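Local coordinates for protein TatD-related deoxyribonuclease (Thermotoga maritima, PDB 1J6O) that probably acts as a metal-dependent deoxyribonuclease that hydrolyses ester bonds in DNA, at residues Phe166-Ile177 with Val200-Tyr208. Sequence-based numbering, arbitrary orientation.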
loop_
_atom_site.group_PDB
_atom_site.type_symbol
_atom_site.label_atom_id
_atom_site.label_comp_id
_atom_site.label_asym_id
_atom_site.label_seq_id
_atom_site.Cartn_x
_atom_site.Cartn_y
_atom_site.Cartn_z
ATOM N N PHE A 166 5.821 0.975 -5.785
ATOM C CA PHE A 166 7.261 0.818 -6.007
ATOM C C PHE A 166 7.674 1.602 -7.252
ATOM O O PHE A 166 7.129 1.392 -8.337
ATOM C CB PHE A 166 7.638 -0.655 -6.187
ATOM C CG PHE A 166 9.099 -0.855 -6.406
ATOM C CD1 PHE A 166 9.986 -0.751 -5.344
ATOM C CD2 PHE A 166 9.598 -1.092 -7.678
ATOM C CE1 PHE A 166 11.360 -0.880 -5.544
ATOM C CE2 PHE A 166 10.977 -1.218 -7.881
ATOM C CZ PHE A 166 11.844 -1.112 -6.815
ATOM N N SER A 167 8.663 2.470 -7.087
ATOM C CA SER A 167 9.124 3.289 -8.191
ATOM C C SER A 167 10.614 3.328 -8.486
ATOM O O SER A 167 11.118 4.345 -8.982
ATOM C CB SER A 167 8.632 4.719 -7.966
ATOM O OG SER A 167 9.076 5.202 -6.697
ATOM N N SER A 168 11.338 2.265 -8.168
ATOM C CA SER A 168 12.765 2.272 -8.455
ATOM C C SER A 168 13.063 1.236 -9.539
ATOM O O SER A 168 12.161 0.803 -10.265
ATOM C CB SER A 168 13.578 1.984 -7.200
ATOM O OG SER A 168 14.918 2.408 -7.408
ATOM N N ASP A 169 14.323 0.838 -9.671
ATOM C CA ASP A 169 14.663 -0.146 -10.698
ATOM C C ASP A 169 14.801 -1.548 -10.145
ATOM O O ASP A 169 14.594 -1.779 -8.958
ATOM C CB ASP A 169 15.948 0.274 -11.428
ATOM C CG ASP A 169 17.145 0.420 -10.492
ATOM O OD1 ASP A 169 17.025 0.161 -9.269
ATOM O OD2 ASP A 169 18.222 0.800 -10.998
ATOM N N TYR A 170 15.150 -2.494 -11.008
ATOM C CA TYR A 170 15.303 -3.871 -10.566
ATOM C C TYR A 170 16.280 -4.071 -9.415
ATOM O O TYR A 170 15.995 -4.806 -8.474
ATOM C CB TYR A 170 15.735 -4.780 -11.730
ATOM C CG TYR A 170 15.786 -6.235 -11.308
ATOM C CD1 TYR A 170 14.630 -6.892 -10.879
ATOM C CD2 TYR A 170 16.989 -6.938 -11.280
ATOM C CE1 TYR A 170 14.666 -8.211 -10.430
ATOM C CE2 TYR A 170 17.041 -8.260 -10.829
ATOM C CZ TYR A 170 15.877 -8.892 -10.405
ATOM O OH TYR A 170 15.921 -10.196 -9.955
ATOM N N GLU A 171 17.443 -3.429 -9.473
ATOM C CA GLU A 171 18.405 -3.607 -8.393
ATOM C C GLU A 171 17.817 -3.284 -7.022
ATOM O O GLU A 171 18.011 -4.044 -6.064
ATOM C CB GLU A 171 19.675 -2.783 -8.641
ATOM C CG GLU A 171 20.669 -2.898 -7.482
ATOM C CD GLU A 171 21.988 -2.173 -7.730
ATOM O OE1 GLU A 171 22.300 -1.889 -8.905
ATOM O OE2 GLU A 171 22.719 -1.893 -6.742
ATOM N N TRP A 172 17.093 -2.174 -6.923
ATOM C CA TRP A 172 16.488 -1.788 -5.642
ATOM C C TRP A 172 15.336 -2.740 -5.307
ATOM O O TRP A 172 15.105 -3.091 -4.145
ATOM C CB TRP A 172 15.988 -0.340 -5.709
ATOM C CG TRP A 172 17.047 0.626 -5.269
ATOM C CD1 TRP A 172 17.513 1.712 -5.948
ATOM C CD2 TRP A 172 17.806 0.543 -4.064
ATOM N NE1 TRP A 172 18.531 2.314 -5.233
ATOM C CE2 TRP A 172 18.725 1.615 -4.069
ATOM C CE3 TRP A 172 17.794 -0.336 -2.968
ATOM C CZ2 TRP A 172 19.632 1.829 -3.030
ATOM C CZ3 TRP A 172 18.690 -0.127 -1.937
ATOM C CH2 TRP A 172 19.597 0.954 -1.975
ATOM N N ALA A 173 14.623 -3.168 -6.337
ATOM C CA ALA A 173 13.502 -4.083 -6.124
ATOM C C ALA A 173 14.032 -5.336 -5.451
ATOM O O ALA A 173 13.481 -5.822 -4.453
ATOM C CB ALA A 173 12.857 -4.428 -7.479
ATOM N N LYS A 174 15.124 -5.867 -6.000
ATOM C CA LYS A 174 15.719 -7.064 -5.446
ATOM C C LYS A 174 16.173 -6.850 -4.005
ATOM O O LYS A 174 15.993 -7.715 -3.154
ATOM C CB LYS A 174 16.894 -7.520 -6.320
ATOM C CG LYS A 174 17.547 -8.794 -5.822
ATOM C CD LYS A 174 18.138 -9.586 -6.980
ATOM C CE LYS A 174 19.055 -10.664 -6.446
ATOM N NZ LYS A 174 20.046 -10.008 -5.540
ATOM N N LYS A 175 16.748 -5.690 -3.720
ATOM C CA LYS A 175 17.206 -5.416 -2.363
ATOM C C LYS A 175 16.064 -5.462 -1.356
ATOM O O LYS A 175 16.217 -6.003 -0.263
ATOM C CB LYS A 175 17.882 -4.043 -2.294
ATOM C CG LYS A 175 19.169 -3.924 -3.117
ATOM C CD LYS A 175 20.372 -4.584 -2.447
ATOM C CE LYS A 175 20.874 -3.798 -1.241
ATOM N NZ LYS A 175 22.266 -4.229 -0.844
ATOM N N PHE A 176 14.921 -4.891 -1.722
ATOM C CA PHE A 176 13.783 -4.888 -0.812
ATOM C C PHE A 176 13.123 -6.254 -0.746
ATOM O O PHE A 176 12.699 -6.705 0.326
ATOM C CB PHE A 176 12.805 -3.793 -1.230
ATOM C CG PHE A 176 13.202 -2.439 -0.731
ATOM C CD1 PHE A 176 12.851 -2.037 0.557
ATOM C CD2 PHE A 176 13.971 -1.583 -1.521
ATOM C CE1 PHE A 176 13.262 -0.785 1.055
ATOM C CE2 PHE A 176 14.388 -0.332 -1.037
ATOM C CZ PHE A 176 14.027 0.064 0.265
ATOM N N ILE A 177 13.044 -6.921 -1.887
ATOM C CA ILE A 177 12.441 -8.250 -1.893
ATOM C C ILE A 177 13.299 -9.131 -0.976
ATOM O O ILE A 177 12.779 -9.915 -0.168
ATOM C CB ILE A 177 12.428 -8.833 -3.303
ATOM C CG1 ILE A 177 11.321 -8.152 -4.112
ATOM C CG2 ILE A 177 12.269 -10.360 -3.257
ATOM C CD1 ILE A 177 11.278 -8.611 -5.518
ATOM N N VAL A 200 10.702 -3.998 -14.725
ATOM C CA VAL A 200 10.905 -4.434 -13.335
ATOM C C VAL A 200 9.916 -5.551 -12.997
ATOM O O VAL A 200 10.267 -6.577 -12.403
ATOM C CB VAL A 200 10.672 -3.282 -12.332
ATOM C CG1 VAL A 200 10.699 -3.828 -10.917
ATOM C CG2 VAL A 200 11.747 -2.215 -12.496
ATOM N N VAL A 201 8.661 -5.337 -13.355
ATOM C CA VAL A 201 7.644 -6.337 -13.093
ATOM C C VAL A 201 8.034 -7.636 -13.807
ATOM O O VAL A 201 7.872 -8.734 -13.269
ATOM C CB VAL A 201 6.260 -5.875 -13.613
ATOM C CG1 VAL A 201 5.307 -7.039 -13.623
ATOM C CG2 VAL A 201 5.707 -4.784 -12.702
ATOM N N LYS A 202 8.560 -7.495 -15.020
ATOM C CA LYS A 202 8.969 -8.655 -15.806
ATOM C C LYS A 202 10.067 -9.478 -15.118
ATOM O O LYS A 202 10.024 -10.715 -15.117
ATOM C CB LYS A 202 9.434 -8.192 -17.194
ATOM C CG LYS A 202 9.503 -9.299 -18.252
ATOM C CD LYS A 202 9.593 -8.692 -19.657
ATOM C CE LYS A 202 9.798 -9.762 -20.743
ATOM N NZ LYS A 202 9.849 -9.163 -22.130
ATOM N N ARG A 203 11.031 -8.784 -14.526
ATOM C CA ARG A 203 12.156 -9.418 -13.830
ATOM C C ARG A 203 11.808 -9.998 -12.475
ATOM O O ARG A 203 12.324 -11.049 -12.082
ATOM C CB ARG A 203 13.286 -8.406 -13.595
ATOM C CG ARG A 203 13.822 -7.686 -14.830
ATOM C CD ARG A 203 14.749 -8.561 -15.650
ATOM N NE ARG A 203 15.990 -8.887 -14.939
ATOM C CZ ARG A 203 16.931 -8.001 -14.613
ATOM N NH1 ARG A 203 16.788 -6.718 -14.924
ATOM N NH2 ARG A 203 18.031 -8.401 -13.988
ATOM N N VAL A 204 10.937 -9.311 -11.745
ATOM C CA VAL A 204 10.547 -9.767 -10.419
ATOM C C VAL A 204 9.553 -10.923 -10.381
ATOM O O VAL A 204 9.677 -11.830 -9.559
ATOM C CB VAL A 204 9.993 -8.583 -9.600
ATOM C CG1 VAL A 204 9.479 -9.068 -8.264
ATOM C CG2 VAL A 204 11.107 -7.543 -9.397
ATOM N N GLY A 205 8.548 -10.885 -11.246
ATOM C CA GLY A 205 7.594 -11.969 -11.239
ATOM C C GLY A 205 6.483 -11.834 -10.216
ATOM O O GLY A 205 6.524 -10.976 -9.332
ATOM N N LEU A 206 5.511 -12.732 -10.315
ATOM C CA LEU A 206 4.366 -12.735 -9.427
ATOM C C LEU A 206 4.541 -13.082 -7.959
ATOM O O LEU A 206 3.690 -12.745 -7.150
ATOM C CB LEU A 206 3.270 -13.627 -10.011
ATOM C CG LEU A 206 2.629 -13.159 -11.331
ATOM C CD1 LEU A 206 1.564 -14.169 -11.734
ATOM C CD2 LEU A 206 1.968 -11.789 -11.170
ATOM N N GLU A 207 5.629 -13.746 -7.591
ATOM C CA GLU A 207 5.816 -14.105 -6.199
ATOM C C GLU A 207 6.077 -12.902 -5.290
ATOM O O GLU A 207 5.887 -12.978 -4.074
ATOM C CB GLU A 207 6.999 -15.076 -6.081
ATOM C CG GLU A 207 7.129 -15.741 -4.736
ATOM C CD GLU A 207 8.379 -16.609 -4.623
ATOM O OE1 GLU A 207 8.748 -17.265 -5.626
ATOM O OE2 GLU A 207 8.979 -16.640 -3.524
ATOM N N TYR A 208 6.454 -11.775 -5.874
ATOM C CA TYR A 208 6.748 -10.605 -5.050
ATOM C C TYR A 208 5.934 -9.345 -5.255
ATOM O O TYR A 208 6.361 -8.274 -4.856
ATOM C CB TYR A 208 8.226 -10.265 -5.224
ATOM C CG TYR A 208 9.107 -11.441 -4.894
ATOM C CD1 TYR A 208 9.109 -11.975 -3.609
ATOM C CD2 TYR A 208 9.875 -12.064 -5.876
ATOM C CE1 TYR A 208 9.846 -13.119 -3.297
ATOM C CE2 TYR A 208 10.627 -13.221 -5.571
ATOM C CZ TYR A 208 10.595 -13.733 -4.280
ATOM O OH TYR A 208 11.295 -14.866 -3.939
#
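Two neighbouring helices on the outside of a TIM barrel, 170-179 and 195-204, meet here through Tyr170, Ala173 and Ile177 on one side and Val200, Arg203 and Val204 on the other, with Tyr208 joining from the turn that follows the second helix. They run roughly the same way, with short-segment axes 10.0 Å apart and 43° between them. At the outer margin the Arg203 side chain, bent at chi2 and chi3, folds back over one face of the Tyr170 ring in a cation-pi contact: CZ of Arg203 lies 3.9 Å from the centroid of the Tyr170 ring, and the two planes are 37° apart, tilted rather than stacked flat. CB of Arg203 also rests on the ring, 3.4 Å from Tyr170 CD1, while CG2 of Val204 fills in at the ring edge. Replacing Tyr170 with an alanine would probably leave the Arg203 guanidinium without its aromatic platform and open a gap beside Val204. Deeper in, Val200 CG1 touches Ala173 CB and Phe166 CE2, the latter in the loop leading into the first helix, and Val200 CG2 sits 3.7 Å from Tyr170 N. Farther along, Ile177 splits its branches. Ile177 CG2, set anti to the backbone N, drops almost straight onto the Tyr208 ring, 3.5 Å from its centroid, a CH-pi contact. Glu207 CB covers the opposite face. Ile177 CD1 meets Val204 CG1 tip to tip at 3.3 Å, tighter than usual for two carbons. Just past the end of the second helix, Gly205 takes a positive phi, and the chain goes on through Tyr208 to strand 209-211. Beneath the seam, Leu183 of strand 181-185 touches Phe166, Ala173 and Ile177, giving the layering of helices over parallel strands typical of a beta/alpha barrel.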